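Local structure of PduO-type ATP--cob(I)alamin adenosyltransferase (Sulfolobus tokodaii, 1WOZ) at the interface of chains A and B. The protein probably transfers the adenosyl group of ATP to cob(I)alamin, making adenosylcobalamin. Numbering follows the deposited sequence. Chains: chain A/B, 177aa long conserved hypothetical protein (ST1454).

Contact 1: the interface of chains A and B. Residues chain A 102, 104, 171; chain B 59, 62-63, 66, 75.
A:Tyr171 lays one ring face over the CB methylene of B:Phe62 where strand 169-173 of one subunit crosses helix 48-69 of its neighbour, a subunit contact in a protein of the PduO-type cobalamin adenosyltransferase family, whose members are helical bundles that typically form trimers. The tight half is centred on this pair. The B:Phe62 methylene CB sits over the middle of the tyrosine ring, 3.4 Å from its centroid, a CH-pi contact. The exchange is mutual: CB of A:Tyr171 rests on one face of the B:Phe62 ring, 3.8 Å above its plane and displaced toward the rim, because the two side chains slide past one another in opposite directions. With CG anti to the backbone N (chi1 -180°), the tyrosine reaches straight out from its strand along the helix surface; it has 116 Å² hidden by chain B, more than any other residue of the patch. The far rim of the B:Phe62 ring is wedged between loop residue A:Phe102 and strand residue A:Ile104: CE2 meets CB of A:Phe102 at 3.5 Å, and CE1 meets CG1 of A:Ile104 at 3.8 Å. One helical turn earlier, B:Val59 is packed less closely, its CG2 being 4.0 Å from CD1 of A:Ile104.

Toward the phenol end the contact turns polar and sparse. The hydroxyl OH of A:Tyr171 donates to the carboxylate OE1 of B:Glu66 at 2.6 Å, from 54° above the carboxylate plane, and the ring and carboxylate planes stand 83° apart. The carboxyl carbon CD of B:Glu66 sits at the edge of the tyrosine ring, in its plane. Around the same hydroxyl, B:Glu63 and B:Lys75 have little surface hidden by chain A, 7 and 6 Å², and touch it mainly through aliphatic carbons. Their charged ends pair within chain B, NZ of B:Lys75 donating to OE1 of B:Glu63 at 3.1 Å. The ammonium group near the phenol may make its hydroxyl a stronger donor.

Contact 2: the interface of chains A and B. Residues chain A 120, 123, 126; chain B 30, 33, 123.
A:Arg123 grips the carboxylate of B:Glu33 side-on, joining helix 109-134 of one subunit to helix 23-44 of the next by a bidentate salt bridge. Its NE donates to OE1 of B:Glu33 at 2.9 Å and its NH2 to OE2 at 2.8 Å. Both bonds arrive on the syn side of their oxygens but about 30° out of the carboxylate plane, and the guanidinium and carboxylate planes are 18° apart. The bend at chi3 of A:Arg123 (55°) turns NE and NH2 together toward the acceptor.

Behind this pair, B:Arg123 takes the same carboxylate end-on from within chain B, NH1 reaching OE1 of B:Glu33 at 3.1 Å and NH2 reaching OE2 at 3.0 Å. The two arginines approach from opposite faces of the carboxylate plane. Each oxygen therefore accepts from an arginine of both subunits, which should fix the rotation of the group. The extended B:Glu33 chain carries the carboxylate out between them.

Farther out, A:Arg126 and B:Asp30 form a looser salt bridge, NH2 to OD1 at 3.7 Å, with their planar groups almost perpendicular. Two waters bridge these same atoms. Water 1 also ties this outer pair to the central carboxylate, lying 2.7 Å from OE1 of B:Glu33.

Contact 1: the interface of chains A and B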
loop_
_atom_site.group_PDB
_atom_site.type_symbol
_atom_site.label_atom_id
_atom_site.label_comp_id
_atom_site.label_asym_id
_atom_site.label_seq_id
_atom_site.Cartn_x
_atom_site.Cartn_y
_atom_site.Cartn_z
ATOM N N PHE A 102 -8.121 -21.179 -5.424
ATOM C CA PHE A 102 -7.981 -19.732 -5.250
ATOM C C PHE A 102 -7.327 -19.092 -6.461
ATOM O O PHE A 102 -6.509 -19.709 -7.122
ATOM C CB PHE A 102 -7.061 -19.413 -4.066
ATOM C CG PHE A 102 -7.619 -19.773 -2.739
ATOM C CD1 PHE A 102 -6.884 -20.563 -1.862
ATOM C CD2 PHE A 102 -8.861 -19.298 -2.339
ATOM C CE1 PHE A 102 -7.384 -20.872 -0.599
ATOM C CE2 PHE A 102 -9.368 -19.605 -1.076
ATOM C CZ PHE A 102 -8.628 -20.391 -0.208
ATOM N N ILE A 104 -4.668 -16.611 -7.896
ATOM C CA ILE A 104 -3.408 -16.000 -7.458
ATOM C C ILE A 104 -3.493 -14.582 -8.010
ATOM O O ILE A 104 -3.568 -14.379 -9.233
ATOM C CB ILE A 104 -2.197 -16.746 -8.048
ATOM C CG1 ILE A 104 -2.156 -18.175 -7.468
ATOM C CG2 ILE A 104 -0.891 -15.956 -7.738
ATOM C CD1 ILE A 104 -1.025 -19.077 -8.037
ATOM N N TYR A 171 -4.222 -21.471 -7.469
ATOM C CA TYR A 171 -3.615 -22.265 -6.404
ATOM C C TYR A 171 -4.888 -23.022 -6.023
ATOM O O TYR A 171 -5.670 -22.601 -5.162
ATOM C CB TYR A 171 -3.156 -21.415 -5.233
ATOM C CG TYR A 171 -2.531 -22.269 -4.150
ATOM C CD1 TYR A 171 -1.192 -22.671 -4.237
ATOM C CD2 TYR A 171 -3.286 -22.704 -3.050
ATOM C CE1 TYR A 171 -0.620 -23.477 -3.259
ATOM C CE2 TYR A 171 -2.719 -23.519 -2.058
ATOM C CZ TYR A 171 -1.389 -23.893 -2.169
ATOM O OH TYR A 171 -0.810 -24.628 -1.173
ATOM N N VAL B 59 2.975 -18.603 -5.224
ATOM C CA VAL B 59 2.470 -19.935 -4.911
ATOM C C VAL B 59 2.877 -20.264 -3.466
ATOM O O VAL B 59 2.053 -20.747 -2.674
ATOM C CB VAL B 59 3.082 -20.980 -5.867
ATOM C CG1 VAL B 59 2.784 -22.397 -5.352
ATOM C CG2 VAL B 59 2.531 -20.761 -7.288
ATOM N N PHE B 62 0.859 -18.866 -0.769
ATOM C CA PHE B 62 -0.372 -19.634 -0.515
ATOM C C PHE B 62 -0.006 -20.844 0.349
ATOM O O PHE B 62 -0.763 -21.240 1.228
ATOM C CB PHE B 62 -1.031 -20.106 -1.819
ATOM C CG PHE B 62 -1.984 -19.102 -2.406
ATOM C CD1 PHE B 62 -1.545 -18.139 -3.303
ATOM C CD2 PHE B 62 -3.327 -19.093 -2.016
ATOM C CE1 PHE B 62 -2.429 -17.171 -3.807
ATOM C CE2 PHE B 62 -4.209 -18.128 -2.520
ATOM C CZ PHE B 62 -3.746 -17.168 -3.419
ATOM N N GLU B 63 1.160 -21.443 0.107
ATOM C CA GLU B 63 1.560 -22.576 0.939
ATOM C C GLU B 63 1.781 -22.134 2.387
ATOM O O GLU B 63 1.446 -22.862 3.342
ATOM C CB GLU B 63 2.819 -23.231 0.368
ATOM C CG GLU B 63 2.550 -23.889 -0.978
ATOM C CD GLU B 63 3.724 -24.697 -1.512
ATOM O OE1 GLU B 63 3.471 -25.639 -2.283
ATOM O OE2 GLU B 63 4.889 -24.390 -1.193
ATOM N N GLU B 66 -1.467 -21.943 4.071
ATOM C CA GLU B 66 -2.009 -23.250 4.440
ATOM C C GLU B 66 -1.272 -23.810 5.648
ATOM O O GLU B 66 -1.878 -24.458 6.507
ATOM C CB GLU B 66 -1.927 -24.222 3.255
ATOM C CG GLU B 66 -2.780 -23.761 2.088
ATOM C CD GLU B 66 -3.242 -24.884 1.168
ATOM O OE1 GLU B 66 -2.398 -25.626 0.616
ATOM O OE2 GLU B 66 -4.473 -24.992 0.992
ATOM N N LYS B 75 0.773 -28.220 4.810
ATOM C CA LYS B 75 1.986 -27.715 4.175
ATOM C C LYS B 75 2.894 -27.344 5.337
ATOM O O LYS B 75 2.414 -26.923 6.395
ATOM C CB LYS B 75 1.699 -26.459 3.343
ATOM C CG LYS B 75 0.835 -26.660 2.098
ATOM C CD LYS B 75 1.611 -27.326 0.972
ATOM C CE LYS B 75 0.746 -27.451 -0.262
ATOM N NZ LYS B 75 1.549 -27.901 -1.424
#

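Contact 2: the interface of chains A and B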
loop_
_atom_site.group_PDB
_atom_site.type_symbol
_atom_site.label_atom_id
_atom_site.label_comp_id
_atom_site.label_asym_id
_atom_site.label_seq_id
_atom_site.Cartn_x
_atom_site.Cartn_y
_atom_site.Cartn_z
ATOM N N VAL A 120 -6.432 -4.171 0.033
ATOM C CA VAL A 120 -6.480 -3.029 0.950
ATOM C C VAL A 120 -7.905 -2.925 1.513
ATOM O O VAL A 120 -8.090 -2.643 2.704
ATOM C CB VAL A 120 -6.047 -1.727 0.239
ATOM C CG1 VAL A 120 -6.286 -0.475 1.166
ATOM C CG2 VAL A 120 -4.551 -1.830 -0.087
ATOM N N ARG A 123 -8.150 -5.184 4.280
ATOM C CA ARG A 123 -7.448 -4.715 5.473
ATOM C C ARG A 123 -8.339 -3.701 6.218
ATOM O O ARG A 123 -8.429 -3.728 7.462
ATOM C CB ARG A 123 -6.077 -4.099 5.115
ATOM C CG ARG A 123 -5.541 -3.097 6.179
ATOM C CD ARG A 123 -4.016 -2.954 6.161
ATOM N NE ARG A 123 -3.452 -2.593 4.854
ATOM C CZ ARG A 123 -3.304 -1.349 4.412
ATOM N NH1 ARG A 123 -3.698 -0.334 5.175
ATOM N NH2 ARG A 123 -2.713 -1.117 3.234
ATOM N N ARG A 126 -11.101 -5.664 8.073
ATOM C CA ARG A 126 -10.618 -6.233 9.338
ATOM C C ARG A 126 -10.444 -5.149 10.398
ATOM O O ARG A 126 -10.838 -5.337 11.550
ATOM C CB ARG A 126 -9.277 -6.968 9.166
ATOM C CG ARG A 126 -9.328 -8.279 8.361
ATOM C CD ARG A 126 -7.988 -9.021 8.507
ATOM N NE ARG A 126 -6.824 -8.178 8.201
ATOM C CZ ARG A 126 -6.405 -7.862 6.967
ATOM N NH1 ARG A 126 -7.042 -8.308 5.892
ATOM N NH2 ARG A 126 -5.328 -7.103 6.806
ATOM N N ASP B 30 -2.557 -10.068 5.664
ATOM C CA ASP B 30 -1.273 -9.432 5.319
ATOM C C ASP B 30 -0.571 -10.197 4.188
ATOM O O ASP B 30 0.016 -9.592 3.288
ATOM C CB ASP B 30 -0.345 -9.361 6.542
ATOM C CG ASP B 30 -0.843 -8.393 7.588
ATOM O OD1 ASP B 30 -1.714 -7.556 7.269
ATOM O OD2 ASP B 30 -0.361 -8.457 8.733
ATOM N N GLU B 33 -2.208 -9.202 0.963
ATOM C CA GLU B 33 -1.805 -7.867 0.529
ATOM C C GLU B 33 -0.412 -7.954 -0.105
ATOM O O GLU B 33 -0.165 -7.412 -1.181
ATOM C CB GLU B 33 -1.823 -6.881 1.714
ATOM C CG GLU B 33 -1.485 -5.449 1.264
ATOM C CD GLU B 33 -1.559 -4.399 2.374
ATOM O OE1 GLU B 33 -1.986 -4.718 3.497
ATOM O OE2 GLU B 33 -1.199 -3.229 2.108
ATOM N N ARG B 123 6.706 -5.167 6.319
ATOM C CA ARG B 123 5.602 -4.890 7.236
ATOM C C ARG B 123 4.951 -6.221 7.660
ATOM O O ARG B 123 4.610 -6.414 8.846
ATOM C CB ARG B 123 4.566 -3.938 6.599
ATOM C CG ARG B 123 3.146 -4.042 7.228
ATOM C CD ARG B 123 2.313 -2.768 7.057
ATOM N NE ARG B 123 2.176 -2.309 5.669
ATOM C CZ ARG B 123 1.231 -2.716 4.827
ATOM N NH1 ARG B 123 0.338 -3.613 5.234
ATOM N NH2 ARG B 123 1.145 -2.187 3.601
HETATM O O HOH W 1 -3.140 -6.522 5.096
HETATM O O HOH W 2 -3.599 -6.622 9.236
#

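The C-alpha centres of contact 1 and contact 2 are about 17 Å apart within one A-B interface, and they share no residue. They use different elements: mainly strand segments of chain A against helix 48-69 of chain B in contact 1, helix 109-134 of both chains with helix 23-44 of chain B in contact 2. The first is largely apolar and the second a charged, hydrated cluster, so the interface combines burial with directional pairing. Because it is not an exact two-fold and the deposited assembly holds three copies, the arrangement is consistent with a ring-like trimer, in which each subunit would present both sides.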